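Local coordinates for AT-rich interactive domain-containing protein 4 (Arabidopsis thaliana, PDB 6LQF) that binds DNA through its ARID domain and, through the adjoining zinc-bound PHD finger, recognises the H3K4me3 histone mark, at residues 55-66 / 110-119. Numbering follows the deposited sequence.
Sequences PDAVLNSKRLDL and TLKRHYETYL. With nucleotides of chain C; nucleotides of chain D.
Leu64 lays its CD2 methyl over one face of the His114 ring, a CH-pi contact 3.9 Å from the ring centroid and 21° off its normal. At the ring edge, OP2 of DT3 of chain C lies in plane, 3.8 Å from His114 CE1. Most other direct contacts are between apolar side chains. CD2 of Leu59 touches CD2 of Leu111 at 3.7 Å, the two side chains crossing at about a right angle. Leu66 sends CD2 against CB of Tyr118 and CD1 of Leu119. Its CG lies anti to the carbonyl carbon (chi1 -69°), which turns the branch toward the C-terminal end of helix 107-118. CB of Pro55 packs against CE1 of Tyr118 at 3.7 Å.

Water carries the polar links. One water joins Asp56 N to Tyr118 OH, in the plane of the tyrosine ring. Another donates to Val58 O and is hydrogen-bonded to His114 NE2 at 2.9 Å. An alanine in place of His114 would probably leave Leu64 CD2 without its ring face, that water without its helix partner and the DT3 phosphate without this neighbour.

The loop's backbone amides bond to phosphates. Val58 N meets OP1 of DT3 of chain C at 2.8 Å. The type I' turn offers Asn60 N and Ser61 N to the DA4 phosphate of chain C. Lys112 NZ adds a side-chain bond from the helix, to OP1 of DA6 of chain D. The ARID hairpin thus rests on helix 107-118 through apolar side chains, a CH-pi contact and two bridging waters. These DNA bonds all go to phosphates, consistent with a hold that does not depend on the bases.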
loop_
_atom_site.group_PDB
_atom_site.type_symbol
_atom_site.label_atom_id
_atom_site.label_comp_id
_atom_site.label_asym_id
_atom_site.label_seq_id
_atom_site.Cartn_x
_atom_site.Cartn_y
_atom_site.Cartn_z
ATOM N N PRO A 55 -11.999 -10.927 6.567
ATOM C CA PRO A 55 -11.576 -12.279 6.138
ATOM C C PRO A 55 -11.362 -13.190 7.327
ATOM O O PRO A 55 -11.283 -12.727 8.438
ATOM C CB PRO A 55 -10.244 -12.016 5.445
ATOM C CG PRO A 55 -9.645 -10.902 6.282
ATOM C CD PRO A 55 -10.852 -9.998 6.614
ATOM N N ASP A 56 -11.286 -14.498 7.089
ATOM C CA ASP A 56 -10.945 -15.455 8.132
ATOM C C ASP A 56 -9.461 -15.682 8.181
ATOM O O ASP A 56 -8.955 -16.751 7.818
ATOM C CB ASP A 56 -11.658 -16.774 7.842
ATOM C CG ASP A 56 -11.535 -17.773 8.966
ATOM O OD1 ASP A 56 -11.095 -17.411 10.078
ATOM O OD2 ASP A 56 -11.913 -18.941 8.728
ATOM N N ALA A 57 -8.739 -14.642 8.520
ATOM C CA ALA A 57 -7.275 -14.633 8.577
ATOM C C ALA A 57 -6.898 -13.711 9.723
ATOM O O ALA A 57 -7.513 -12.660 9.958
ATOM C CB ALA A 57 -6.612 -14.159 7.295
ATOM N N VAL A 58 -5.861 -14.121 10.425
ATOM C CA VAL A 58 -5.389 -13.419 11.623
ATOM C C VAL A 58 -3.907 -13.090 11.423
ATOM O O VAL A 58 -3.126 -13.913 10.911
ATOM C CB VAL A 58 -5.572 -14.295 12.843
ATOM C CG1 VAL A 58 -4.954 -13.681 14.101
ATOM C CG2 VAL A 58 -7.047 -14.558 13.046
ATOM N N LEU A 59 -3.529 -11.885 11.847
ATOM C CA LEU A 59 -2.154 -11.390 11.812
ATOM C C LEU A 59 -1.900 -10.662 13.134
ATOM O O LEU A 59 -2.598 -9.710 13.447
ATOM C CB LEU A 59 -1.955 -10.436 10.652
ATOM C CG LEU A 59 -0.532 -9.874 10.554
ATOM C CD1 LEU A 59 0.384 -11.006 10.238
ATOM C CD2 LEU A 59 -0.455 -8.837 9.468
ATOM N N ASN A 60 -0.879 -11.094 13.858
ATOM C CA ASN A 60 -0.507 -10.536 15.150
ATOM C C ASN A 60 -1.734 -10.460 16.067
ATOM O O ASN A 60 -1.984 -9.434 16.673
ATOM C CB ASN A 60 0.107 -9.148 14.951
ATOM C CG ASN A 60 0.896 -8.661 16.151
ATOM O OD1 ASN A 60 1.350 -9.449 16.963
ATOM N ND2 ASN A 60 1.071 -7.326 16.264
ATOM N N SER A 61 -2.489 -11.564 16.116
ATOM C CA SER A 61 -3.674 -11.754 16.990
ATOM C C SER A 61 -4.872 -10.885 16.690
ATOM O O SER A 61 -5.769 -10.801 17.553
ATOM C CB SER A 61 -3.281 -11.484 18.459
ATOM O OG SER A 61 -2.217 -12.335 18.874
ATOM N N LYS A 62 -4.907 -10.178 15.560
ATOM C CA LYS A 62 -6.085 -9.435 15.158
ATOM C C LYS A 62 -6.506 -9.867 13.766
ATOM O O LYS A 62 -5.676 -10.361 12.987
ATOM C CB LYS A 62 -5.838 -7.920 15.211
ATOM C CG LYS A 62 -5.642 -7.433 16.640
ATOM C CD LYS A 62 -5.423 -5.928 16.664
ATOM C CE LYS A 62 -5.383 -5.468 18.116
ATOM N NZ LYS A 62 -5.125 -4.009 18.222
ATOM N N ARG A 63 -7.781 -9.695 13.427
ATOM C CA ARG A 63 -8.228 -10.034 12.058
ATOM C C ARG A 63 -7.425 -9.243 11.029
ATOM O O ARG A 63 -7.135 -8.081 11.237
ATOM C CB ARG A 63 -9.732 -9.743 11.887
ATOM C CG ARG A 63 -10.288 -10.248 10.535
ATOM C CD ARG A 63 -11.829 -10.000 10.463
ATOM N NE ARG A 63 -12.577 -10.389 11.677
ATOM C CZ ARG A 63 -13.096 -11.603 11.843
ATOM N NH1 ARG A 63 -13.011 -12.554 10.911
ATOM N NH2 ARG A 63 -13.754 -11.888 12.943
ATOM N N LEU A 64 -7.021 -9.876 9.937
ATOM C CA LEU A 64 -6.218 -9.196 8.926
ATOM C C LEU A 64 -6.902 -7.940 8.361
ATOM O O LEU A 64 -8.056 -8.028 7.926
ATOM C CB LEU A 64 -5.953 -10.209 7.823
ATOM C CG LEU A 64 -5.151 -9.662 6.653
ATOM C CD1 LEU A 64 -3.732 -9.348 7.097
ATOM C CD2 LEU A 64 -5.188 -10.721 5.564
ATOM N N ASP A 65 -6.193 -6.803 8.375
ATOM C CA ASP A 65 -6.721 -5.500 7.918
ATOM C C ASP A 65 -6.463 -5.284 6.422
ATOM O O ASP A 65 -5.445 -4.658 6.007
ATOM C CB ASP A 65 -6.060 -4.381 8.752
ATOM C CG ASP A 65 -6.458 -2.974 8.326
ATOM O OD1 ASP A 65 -7.319 -2.784 7.437
ATOM O OD2 ASP A 65 -5.889 -2.034 8.946
ATOM N N LEU A 66 -7.347 -5.807 5.605
ATOM C CA LEU A 66 -7.146 -5.785 4.143
ATOM C C LEU A 66 -7.243 -4.399 3.558
ATOM O O LEU A 66 -6.589 -4.096 2.540
ATOM C CB LEU A 66 -8.184 -6.681 3.436
ATOM C CG LEU A 66 -8.044 -8.147 3.652
ATOM C CD1 LEU A 66 -9.314 -8.815 3.136
ATOM C CD2 LEU A 66 -6.866 -8.635 2.821
ATOM N N THR A 110 4.598 -12.789 4.963
ATOM C CA THR A 110 3.204 -13.077 5.271
ATOM C C THR A 110 2.255 -12.108 4.562
ATOM O O THR A 110 1.241 -12.521 3.958
ATOM C CB THR A 110 3.001 -13.043 6.777
ATOM O OG1 THR A 110 3.787 -14.093 7.367
ATOM C CG2 THR A 110 1.548 -13.315 7.097
ATOM N N LEU A 111 2.587 -10.804 4.596
ATOM C CA LEU A 111 1.715 -9.828 3.954
ATOM C C LEU A 111 1.670 -10.013 2.434
ATOM O O LEU A 111 0.620 -9.842 1.819
ATOM C CB LEU A 111 2.166 -8.398 4.283
ATOM C CG LEU A 111 1.887 -7.970 5.701
ATOM C CD1 LEU A 111 2.447 -6.591 5.915
ATOM C CD2 LEU A 111 0.380 -7.934 5.982
ATOM N N LYS A 112 2.814 -10.347 1.825
ATOM C CA LYS A 112 2.817 -10.601 0.397
ATOM C C LYS A 112 1.939 -11.807 0.049
ATOM O O LYS A 112 1.194 -11.738 -0.927
ATOM C CB LYS A 112 4.266 -10.812 -0.099
ATOM C CG LYS A 112 5.026 -9.484 -0.073
ATOM C CD LYS A 112 6.541 -9.710 -0.233
ATOM C CE LYS A 112 6.825 -9.920 -1.650
ATOM N NZ LYS A 112 8.328 -10.166 -1.866
ATOM N N ARG A 113 1.962 -12.871 0.880
ATOM C CA ARG A 113 1.124 -14.045 0.639
ATOM C C ARG A 113 -0.358 -13.680 0.798
ATOM O O ARG A 113 -1.206 -14.078 -0.000
ATOM C CB ARG A 113 1.533 -15.162 1.586
ATOM C CG ARG A 113 2.855 -15.834 1.270
ATOM C CD ARG A 113 3.058 -17.167 2.020
ATOM N NE ARG A 113 2.938 -17.028 3.471
ATOM C CZ ARG A 113 1.804 -17.210 4.146
ATOM N NH1 ARG A 113 0.692 -17.515 3.499
ATOM N NH2 ARG A 113 1.774 -17.070 5.460
ATOM N N HIS A 114 -0.684 -12.876 1.812
ATOM C CA HIS A 114 -2.090 -12.505 1.989
ATOM C C HIS A 114 -2.541 -11.598 0.847
ATOM O O HIS A 114 -3.710 -11.666 0.437
ATOM C CB HIS A 114 -2.314 -11.753 3.295
ATOM C CG HIS A 114 -2.237 -12.600 4.539
ATOM N ND1 HIS A 114 -2.885 -13.806 4.661
ATOM C CD2 HIS A 114 -1.659 -12.353 5.746
ATOM C CE1 HIS A 114 -2.690 -14.285 5.877
ATOM N NE2 HIS A 114 -1.951 -13.424 6.558
ATOM N N TYR A 115 -1.621 -10.736 0.339
ATOM C CA TYR A 115 -2.024 -9.870 -0.740
ATOM C C TYR A 115 -2.316 -10.720 -1.976
ATOM O O TYR A 115 -3.331 -10.523 -2.656
ATOM C CB TYR A 115 -0.919 -8.846 -1.045
ATOM C CG TYR A 115 -1.397 -7.697 -1.904
ATOM C CD1 TYR A 115 -1.503 -7.812 -3.307
ATOM C CD2 TYR A 115 -1.726 -6.489 -1.331
ATOM C CE1 TYR A 115 -1.927 -6.751 -4.092
ATOM C CE2 TYR A 115 -2.135 -5.450 -2.109
ATOM C CZ TYR A 115 -2.236 -5.576 -3.473
ATOM O OH TYR A 115 -2.670 -4.495 -4.216
ATOM N N GLU A 116 -1.432 -11.675 -2.262
ATOM C CA GLU A 116 -1.694 -12.611 -3.351
ATOM C C GLU A 116 -3.036 -13.338 -3.211
ATOM O O GLU A 116 -3.764 -13.496 -4.194
ATOM C CB GLU A 116 -0.579 -13.648 -3.418
ATOM C CG GLU A 116 0.671 -13.038 -4.010
ATOM C CD GLU A 116 1.853 -13.986 -4.024
ATOM O OE1 GLU A 116 1.869 -14.953 -3.223
ATOM O OE2 GLU A 116 2.770 -13.754 -4.834
ATOM N N THR A 117 -3.380 -13.793 -2.009
ATOM C CA THR A 117 -4.648 -14.520 -1.789
ATOM C C THR A 117 -5.872 -13.629 -2.000
ATOM O O THR A 117 -6.835 -14.017 -2.695
ATOM C CB THR A 117 -4.624 -15.080 -0.353
ATOM O OG1 THR A 117 -3.495 -15.970 -0.240
ATOM C CG2 THR A 117 -5.939 -15.849 0.017
ATOM N N TYR A 118 -5.895 -12.443 -1.356
ATOM C CA TYR A 118 -7.125 -11.686 -1.273
ATOM C C TYR A 118 -7.225 -10.540 -2.256
ATOM O O TYR A 118 -8.339 -10.111 -2.620
ATOM C CB TYR A 118 -7.307 -11.113 0.147
ATOM C CG TYR A 118 -7.624 -12.146 1.186
ATOM C CD1 TYR A 118 -8.932 -12.622 1.327
ATOM C CD2 TYR A 118 -6.627 -12.647 2.032
ATOM C CE1 TYR A 118 -9.240 -13.581 2.278
ATOM C CE2 TYR A 118 -6.924 -13.603 3.018
ATOM C CZ TYR A 118 -8.241 -14.073 3.108
ATOM O OH TYR A 118 -8.563 -15.004 4.077
ATOM N N LEU A 119 -6.052 -9.973 -2.662
ATOM C CA LEU A 119 -6.086 -8.626 -3.252
ATOM C C LEU A 119 -5.442 -8.494 -4.622
ATOM O O LEU A 119 -5.711 -7.504 -5.316
ATOM C CB LEU A 119 -5.402 -7.628 -2.286
ATOM C CG LEU A 119 -6.109 -7.418 -0.940
ATOM C CD1 LEU A 119 -5.212 -6.534 0.005
ATOM C CD2 LEU A 119 -7.441 -6.764 -1.226
ATOM P P DT C 3 -3.799 -17.496 9.426
ATOM O OP1 DT C 3 -4.950 -16.728 9.814
ATOM O OP2 DT C 3 -3.150 -17.226 8.191
ATOM O "O5'" DT C 3 -2.701 -17.436 10.563
ATOM C "C5'" DT C 3 -3.079 -17.651 11.909
ATOM C "C4'" DT C 3 -1.886 -17.639 12.830
ATOM O "O4'" DT C 3 -1.075 -18.787 12.548
ATOM C "C3'" DT C 3 -0.953 -16.425 12.754
ATOM O "O3'" DT C 3 -0.873 -15.926 14.082
ATOM C "C2'" DT C 3 0.375 -17.014 12.316
ATOM C "C1'" DT C 3 0.267 -18.449 12.774
ATOM N N1 DT C 3 1.062 -19.395 12.024
ATOM C C2 DT C 3 1.822 -20.319 12.694
ATOM O O2 DT C 3 1.967 -20.309 13.896
ATOM N N3 DT C 3 2.488 -21.197 11.884
ATOM C C4 DT C 3 2.414 -21.281 10.511
ATOM O O4 DT C 3 3.043 -22.138 9.920
ATOM C C5 DT C 3 1.559 -20.310 9.881
ATOM C C7 DT C 3 1.419 -20.321 8.393
ATOM C C6 DT C 3 0.909 -19.448 10.662
ATOM P P DA C 4 -0.322 -14.508 14.465
ATOM O OP1 DA C 4 -1.256 -13.928 15.356
ATOM O OP2 DA C 4 0.124 -13.787 13.306
ATOM O "O5'" DA C 4 0.999 -14.847 15.259
ATOM C "C5'" DA C 4 0.926 -15.561 16.483
ATOM C "C4'" DA C 4 2.307 -15.835 17.034
ATOM O "O4'" DA C 4 2.966 -16.850 16.261
ATOM C "C3'" DA C 4 3.264 -14.655 17.082
ATOM O "O3'" DA C 4 3.988 -14.849 18.287
ATOM C "C2'" DA C 4 4.158 -14.878 15.882
ATOM C "C1'" DA C 4 4.218 -16.379 15.802
ATOM N N9 DA C 4 4.411 -16.941 14.483
ATOM C C8 DA C 4 3.864 -16.531 13.299
ATOM N N7 DA C 4 4.136 -17.314 12.292
ATOM C C5 DA C 4 4.915 -18.313 12.851
ATOM C C6 DA C 4 5.541 -19.432 12.305
ATOM N N6 DA C 4 5.468 -19.763 11.019
ATOM N N1 DA C 4 6.239 -20.227 13.138
ATOM C C2 DA C 4 6.321 -19.888 14.425
ATOM N N3 DA C 4 5.776 -18.866 15.058
ATOM C C4 DA C 4 5.071 -18.107 14.205
ATOM P P DA D 6 10.252 -12.383 0.405
ATOM O OP1 DA D 6 10.153 -12.617 -0.983
ATOM O OP2 DA D 6 9.065 -12.380 1.182
ATOM O "O5'" DA D 6 11.234 -13.414 1.082
ATOM C "C5'" DA D 6 12.517 -13.695 0.547
ATOM C "C4'" DA D 6 13.014 -15.042 1.019
ATOM O "O4'" DA D 6 13.422 -14.990 2.397
ATOM C "C3'" DA D 6 12.008 -16.182 0.922
ATOM O "O3'" DA D 6 12.753 -17.335 0.533
ATOM C "C2'" DA D 6 11.457 -16.252 2.330
ATOM C "C1'" DA D 6 12.631 -15.858 3.193
ATOM N N9 DA D 6 12.300 -15.143 4.423
ATOM C C8 DA D 6 11.449 -14.076 4.531
ATOM N N7 DA D 6 11.406 -13.552 5.726
ATOM C C5 DA D 6 12.250 -14.356 6.472
ATOM C C6 DA D 6 12.624 -14.335 7.819
ATOM N N6 DA D 6 12.170 -13.453 8.699
ATOM N N1 DA D 6 13.505 -15.262 8.238
ATOM C C2 DA D 6 13.968 -16.143 7.355
ATOM N N3 DA D 6 13.693 -16.267 6.069
ATOM C C4 DA D 6 12.813 -15.335 5.680
HETATM O O HOH W 1 -11.217 -15.536 4.431
HETATM O O HOH W 2 -1.053 -14.123 9.184
#